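Ketosynthase (Streptomyces sp. MSC090213JE08, PDB 6KXD) is part of the ishigamide ketosynthase/chain length factor complex of a highly reducing type II polyketide synthase, which probably extends acyl chains carried on acyl carrier protein. Local coordinates at residues B[252-256]-B[275-280]; B[284-290]-B[309-313]. All coordinates share one frame; numbering follows the deposited sequence.

Contact 1: B[252-256]-B[275-280]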
loop_
_atom_site.group_PDB
_atom_site.type_symbol
_atom_site.label_atom_id
_atom_site.label_comp_id
_atom_site.label_asym_id
_atom_site.label_seq_id
_atom_site.Cartn_x
_atom_site.Cartn_y
_atom_site.Cartn_z
ATOM N N VAL B 252 -10.737 11.200 16.203
ATOM C CA VAL B 252 -9.332 11.051 15.924
ATOM C C VAL B 252 -8.697 12.443 15.910
ATOM O O VAL B 252 -8.865 13.204 14.971
ATOM C CB VAL B 252 -9.082 10.315 14.594
ATOM C CG1 VAL B 252 -7.595 10.189 14.351
ATOM C CG2 VAL B 252 -9.758 8.953 14.539
ATOM N N LEU B 253 -7.994 12.778 17.000
ATOM C CA LEU B 253 -7.412 14.079 17.191
ATOM C C LEU B 253 -6.076 14.205 16.459
ATOM O O LEU B 253 -5.701 15.265 16.009
ATOM C CB LEU B 253 -7.231 14.296 18.695
ATOM C CG LEU B 253 -8.508 14.296 19.519
ATOM C CD1 LEU B 253 -8.215 14.912 20.870
ATOM C CD2 LEU B 253 -9.625 15.057 18.832
ATOM N N SER B 254 -5.278 13.146 16.453
ATOM C CA SER B 254 -4.030 13.192 15.758
ATOM C C SER B 254 -3.532 11.762 15.520
ATOM O O SER B 254 -3.859 10.830 16.241
ATOM C CB SER B 254 -2.999 13.946 16.525
ATOM O OG SER B 254 -2.733 13.241 17.707
ATOM N N VAL B 255 -2.775 11.646 14.449
ATOM C CA VAL B 255 -2.009 10.454 14.138
ATOM C C VAL B 255 -0.653 10.940 13.670
ATOM O O VAL B 255 -0.535 11.742 12.739
ATOM C CB VAL B 255 -2.677 9.592 13.056
ATOM C CG1 VAL B 255 -1.802 8.405 12.692
ATOM C CG2 VAL B 255 -4.049 9.148 13.468
ATOM N N GLU B 256 0.377 10.485 14.375
ATOM C CA GLU B 256 1.686 10.891 14.088
ATOM C C GLU B 256 2.530 9.629 13.912
ATOM O O GLU B 256 2.238 8.566 14.482
ATOM C CB GLU B 256 2.243 11.791 15.203
ATOM C CG GLU B 256 1.595 13.165 15.258
ATOM C CD GLU B 256 1.786 14.050 14.024
ATOM O OE1 GLU B 256 0.794 14.666 13.579
ATOM O OE2 GLU B 256 2.926 14.123 13.532
ATOM N N ARG B 275 4.584 14.480 20.012
ATOM C CA ARG B 275 4.096 15.188 18.879
ATOM C C ARG B 275 2.590 14.933 18.727
ATOM O O ARG B 275 1.867 15.868 18.504
ATOM C CB ARG B 275 4.822 14.814 17.582
ATOM C CG ARG B 275 4.544 15.750 16.411
ATOM C CD ARG B 275 5.485 15.503 15.227
ATOM N NE ARG B 275 6.204 16.705 14.781
ATOM C CZ ARG B 275 7.383 17.129 15.263
ATOM N NH1 ARG B 275 8.005 16.462 16.223
ATOM N NH2 ARG B 275 7.943 18.228 14.785
ATOM N N ALA B 276 2.149 13.678 18.847
ATOM C CA ALA B 276 0.732 13.361 18.689
ATOM C C ALA B 276 -0.098 14.105 19.754
ATOM O O ALA B 276 -1.186 14.657 19.499
ATOM C CB ALA B 276 0.519 11.878 18.744
ATOM N N LEU B 277 0.412 14.133 20.970
ATOM C CA LEU B 277 -0.318 14.806 22.045
ATOM C C LEU B 277 -0.359 16.320 21.807
ATOM O O LEU B 277 -1.440 16.949 21.896
ATOM C CB LEU B 277 0.339 14.439 23.366
ATOM C CG LEU B 277 0.091 13.015 23.861
ATOM C CD1 LEU B 277 1.072 12.684 24.970
ATOM C CD2 LEU B 277 -1.335 12.808 24.359
ATOM N N ARG B 278 0.784 16.907 21.464
ATOM C CA ARG B 278 0.825 18.339 21.110
ATOM C C ARG B 278 -0.218 18.629 20.022
ATOM O O ARG B 278 -1.093 19.517 20.172
ATOM C CB ARG B 278 2.246 18.739 20.693
ATOM C CG ARG B 278 2.346 20.125 20.068
ATOM C CD ARG B 278 3.748 20.714 20.085
ATOM N NE ARG B 278 4.796 19.707 19.922
ATOM C CZ ARG B 278 5.408 19.412 18.774
ATOM N NH1 ARG B 278 5.037 19.996 17.645
ATOM N NH2 ARG B 278 6.394 18.530 18.767
ATOM N N ARG B 279 -0.185 17.855 18.938
ATOM C CA ARG B 279 -1.048 18.129 17.779
ATOM C C ARG B 279 -2.528 17.935 18.122
ATOM O O ARG B 279 -3.386 18.566 17.552
ATOM C CB ARG B 279 -0.605 17.303 16.571
ATOM C CG ARG B 279 0.697 17.808 15.952
ATOM C CD ARG B 279 0.827 17.511 14.469
ATOM N NE ARG B 279 0.585 18.660 13.600
ATOM C CZ ARG B 279 0.323 18.581 12.293
ATOM N NH1 ARG B 279 0.107 17.405 11.728
ATOM N NH2 ARG B 279 0.287 19.674 11.549
ATOM N N ALA B 280 -2.825 17.040 19.053
ATOM C CA ALA B 280 -4.156 16.850 19.546
ATOM C C ALA B 280 -4.573 17.996 20.485
ATOM O O ALA B 280 -5.757 18.112 20.826
ATOM C CB ALA B 280 -4.215 15.529 20.256
#
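Ser254 and Glu256 on strand 252-256 and Ala276 and Ala280 on helix 275-280 form the close-packed part of this contact. The axes of the two segments approach to 6.9 Å and run roughly antiparallel, at 147°. Leu253 and Ser254 both face Val370 in a classic beta bulge, which lets these two neighbours turn toward the helix together. Leu253 lays its CB against Ala280 CB at 3.6 Å. Ser254 OG stands between its backbone N and carbonyl carbon (chi1 65°), and from there it donates to Ala276 O at 2.8 Å. It meets that oxygen from the opposite face of the carbonyl plane to Ala280 N, so one oxygen holds both a side-chain bond and the helical one. Glu256 runs its aliphatic part over the helix, CG resting 3.5 Å from Ala276 CA, and then bends at chi2.

Beyond that bend the contact opens toward the exposed side chain of Arg279: OE1 of Glu256 still lies 3.0 Å from Arg279 CD, but the polar bonding is slack. Glu256 OE1 lies at the edge of the Arg279 guanidinium, in its plane, with the carboxylate turned almost perpendicular to it; the salt bridge to Arg279 NH1 is straight but weak, at 3.4 Å. Glu256 OE2 lies against the aliphatic part of Arg275, 3.4 Å from Arg275 CD, and the Arg275 NE stays beyond salt-bridge range. The partner ketosynthase chain packs here too, its Gln104 on Glu256 and its Glu188 on Arg279. An alanine in place of Glu256 would probably leave Arg279 without this carboxylate and uncover the backbone of Ala276. With Val368 and Val370 also touching Ala276, the contact seats a helix on the sheet formed by strands 250-259 and 365-373 in the C-terminal half of the thiolase fold.

Contact 2: B[284-290]-B[309-313]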
loop_
_atom_site.group_PDB
_atom_site.type_symbol
_atom_site.label_atom_id
_atom_site.label_comp_id
_atom_site.label_asym_id
_atom_site.label_seq_id
_atom_site.Cartn_x
_atom_site.Cartn_y
_atom_site.Cartn_z
ATOM N N ALA B 284 -0.139 15.141 28.372
ATOM C CA ALA B 284 0.050 13.721 28.574
ATOM C C ALA B 284 -0.718 13.243 29.797
ATOM O O ALA B 284 -1.171 12.115 29.839
ATOM C CB ALA B 284 1.510 13.413 28.678
ATOM N N GLY B 285 -0.811 14.098 30.833
ATOM C CA GLY B 285 -1.591 13.819 32.018
ATOM C C GLY B 285 -3.065 13.600 31.726
ATOM O O GLY B 285 -3.742 13.027 32.506
ATOM N N GLU B 286 -3.553 14.051 30.579
ATOM C CA GLU B 286 -4.972 13.865 30.262
ATOM C C GLU B 286 -5.248 12.452 29.725
ATOM O O GLU B 286 -6.405 12.038 29.600
ATOM C CB GLU B 286 -5.402 14.835 29.172
ATOM C CG GLU B 286 -5.402 16.293 29.587
ATOM C CD GLU B 286 -5.926 17.123 28.432
ATOM O OE1 GLU B 286 -5.219 18.063 28.003
ATOM O OE2 GLU B 286 -7.029 16.785 27.937
ATOM N N VAL B 287 -4.198 11.699 29.394
ATOM C CA VAL B 287 -4.407 10.383 28.800
ATOM C C VAL B 287 -5.033 9.462 29.827
ATOM O O VAL B 287 -4.505 9.251 30.911
ATOM C CB VAL B 287 -3.105 9.769 28.249
ATOM C CG1 VAL B 287 -3.374 8.367 27.723
ATOM C CG2 VAL B 287 -2.494 10.672 27.205
ATOM N N TRP B 288 -6.185 8.894 29.448
ATOM C CA TRP B 288 -6.980 8.070 30.309
ATOM C C TRP B 288 -6.747 6.599 29.991
ATOM O O TRP B 288 -6.819 5.742 30.887
ATOM C CB TRP B 288 -8.448 8.492 30.157
ATOM C CG TRP B 288 -9.467 7.647 30.860
ATOM C CD1 TRP B 288 -9.899 7.758 32.155
ATOM C CD2 TRP B 288 -10.220 6.577 30.275
ATOM N NE1 TRP B 288 -10.854 6.811 32.411
ATOM C CE2 TRP B 288 -11.065 6.068 31.284
ATOM C CE3 TRP B 288 -10.247 6.000 28.995
ATOM C CZ2 TRP B 288 -11.941 5.015 31.042
ATOM C CZ3 TRP B 288 -11.098 4.940 28.770
ATOM C CH2 TRP B 288 -11.932 4.464 29.782
ATOM N N ALA B 289 -6.471 6.318 28.712
ATOM C CA ALA B 289 -6.137 4.964 28.283
ATOM C C ALA B 289 -4.999 5.042 27.275
ATOM O O ALA B 289 -5.048 5.862 26.345
ATOM C CB ALA B 289 -7.347 4.269 27.681
ATOM N N ALA B 290 -3.950 4.269 27.542
ATOM C CA ALA B 290 -2.825 4.164 26.652
ATOM C C ALA B 290 -2.596 2.689 26.344
ATOM O O ALA B 290 -2.434 1.875 27.243
ATOM C CB ALA B 290 -1.599 4.768 27.274
ATOM N N ALA B 309 6.452 5.958 31.130
ATOM C CA ALA B 309 6.992 7.239 31.661
ATOM C C ALA B 309 6.171 8.462 31.217
ATOM O O ALA B 309 6.149 9.494 31.867
ATOM C CB ALA B 309 8.405 7.381 31.204
ATOM N N LEU B 310 5.573 8.367 30.045
ATOM C CA LEU B 310 4.974 9.459 29.370
ATOM C C LEU B 310 3.540 9.695 29.842
ATOM O O LEU B 310 3.138 10.846 29.901
ATOM C CB LEU B 310 4.972 9.206 27.872
ATOM C CG LEU B 310 4.426 10.370 27.060
ATOM C CD1 LEU B 310 5.497 11.411 26.882
ATOM C CD2 LEU B 310 3.872 9.937 25.738
ATOM N N VAL B 311 2.768 8.631 30.096
ATOM C CA VAL B 311 1.358 8.804 30.416
ATOM C C VAL B 311 1.099 8.436 31.869
ATOM O O VAL B 311 1.921 7.779 32.522
ATOM C CB VAL B 311 0.455 8.013 29.442
ATOM C CG1 VAL B 311 0.692 8.485 28.012
ATOM C CG2 VAL B 311 0.673 6.532 29.585
ATOM N N PRO B 312 -0.041 8.867 32.459
ATOM C CA PRO B 312 -0.372 8.465 33.819
ATOM C C PRO B 312 -0.352 6.942 33.912
ATOM O O PRO B 312 -0.873 6.278 32.962
ATOM C CB PRO B 312 -1.798 8.980 34.016
ATOM C CG PRO B 312 -1.900 10.118 33.070
ATOM C CD PRO B 312 -1.116 9.666 31.858
ATOM N N ALA B 313 0.190 6.398 35.007
ATOM C CA ALA B 313 0.262 4.948 35.168
ATOM C C ALA B 313 -1.134 4.319 35.000
ATOM O O ALA B 313 -1.260 3.244 34.436
ATOM C CB ALA B 313 0.850 4.567 36.498
#
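Ala284 O has two close neighbours: Val287 N donates to it at 3.1 Å, closing the 3-10 turn 284-286, and Pro312 CD lies against it at 3.2 Å across the contact. The proline ring lies over this corner, and its CG also comes within 3.5 Å of both Gly285 O and Val287 O. Ala284 CB meets Leu310 O, the last helical carbonyl before Val311 leaves helical geometry. The contact thus brings the end of helix 298-310 beside the 3-10 turn 284-286 and strand 287-291, two successive elements of the thiolase-type C-terminal half, and the strand pairs in parallel with strand 354-360. Val311 spreads its two branches over Val287 and Ala290, on the side of the strand that faces it. Its CG1, anti to the carbonyl carbon (chi1 -59°), reaches Val287 CG2 at 3.9 Å, while the other branch of Val311, CG2, touches Ala290 CB at 3.7 Å. The Val287 and Val311 side chains slant across one another, and the Val287 CB also lies beside Pro312 CD. Leu316 of helix 313-316 packs on both Ala290 and Val311, and Ala315 on Val287.

Contact 1 closes before contact 2 opens in the chain; their centres are about 14 Å apart, and both reach the same sheet. Leu277 joins them: it points from helix 275-280 away from strand 252-256, its CD2 lying 3.7 Å from Val287 CG2. Leu277 CD1 is 3.8 Å from Ala284 CB and 4.0 Å from Leu310 CD2, so the helix of contact 1 is packed against both segments of contact 2. Their surroundings differ. Contact 1 meets the partner ketosynthase chain, whereas contact 2 touches no other chain of the assembly and has a phosphate ion, probably from the crystallisation liquor, about 4 Å from the Pro312 side chain.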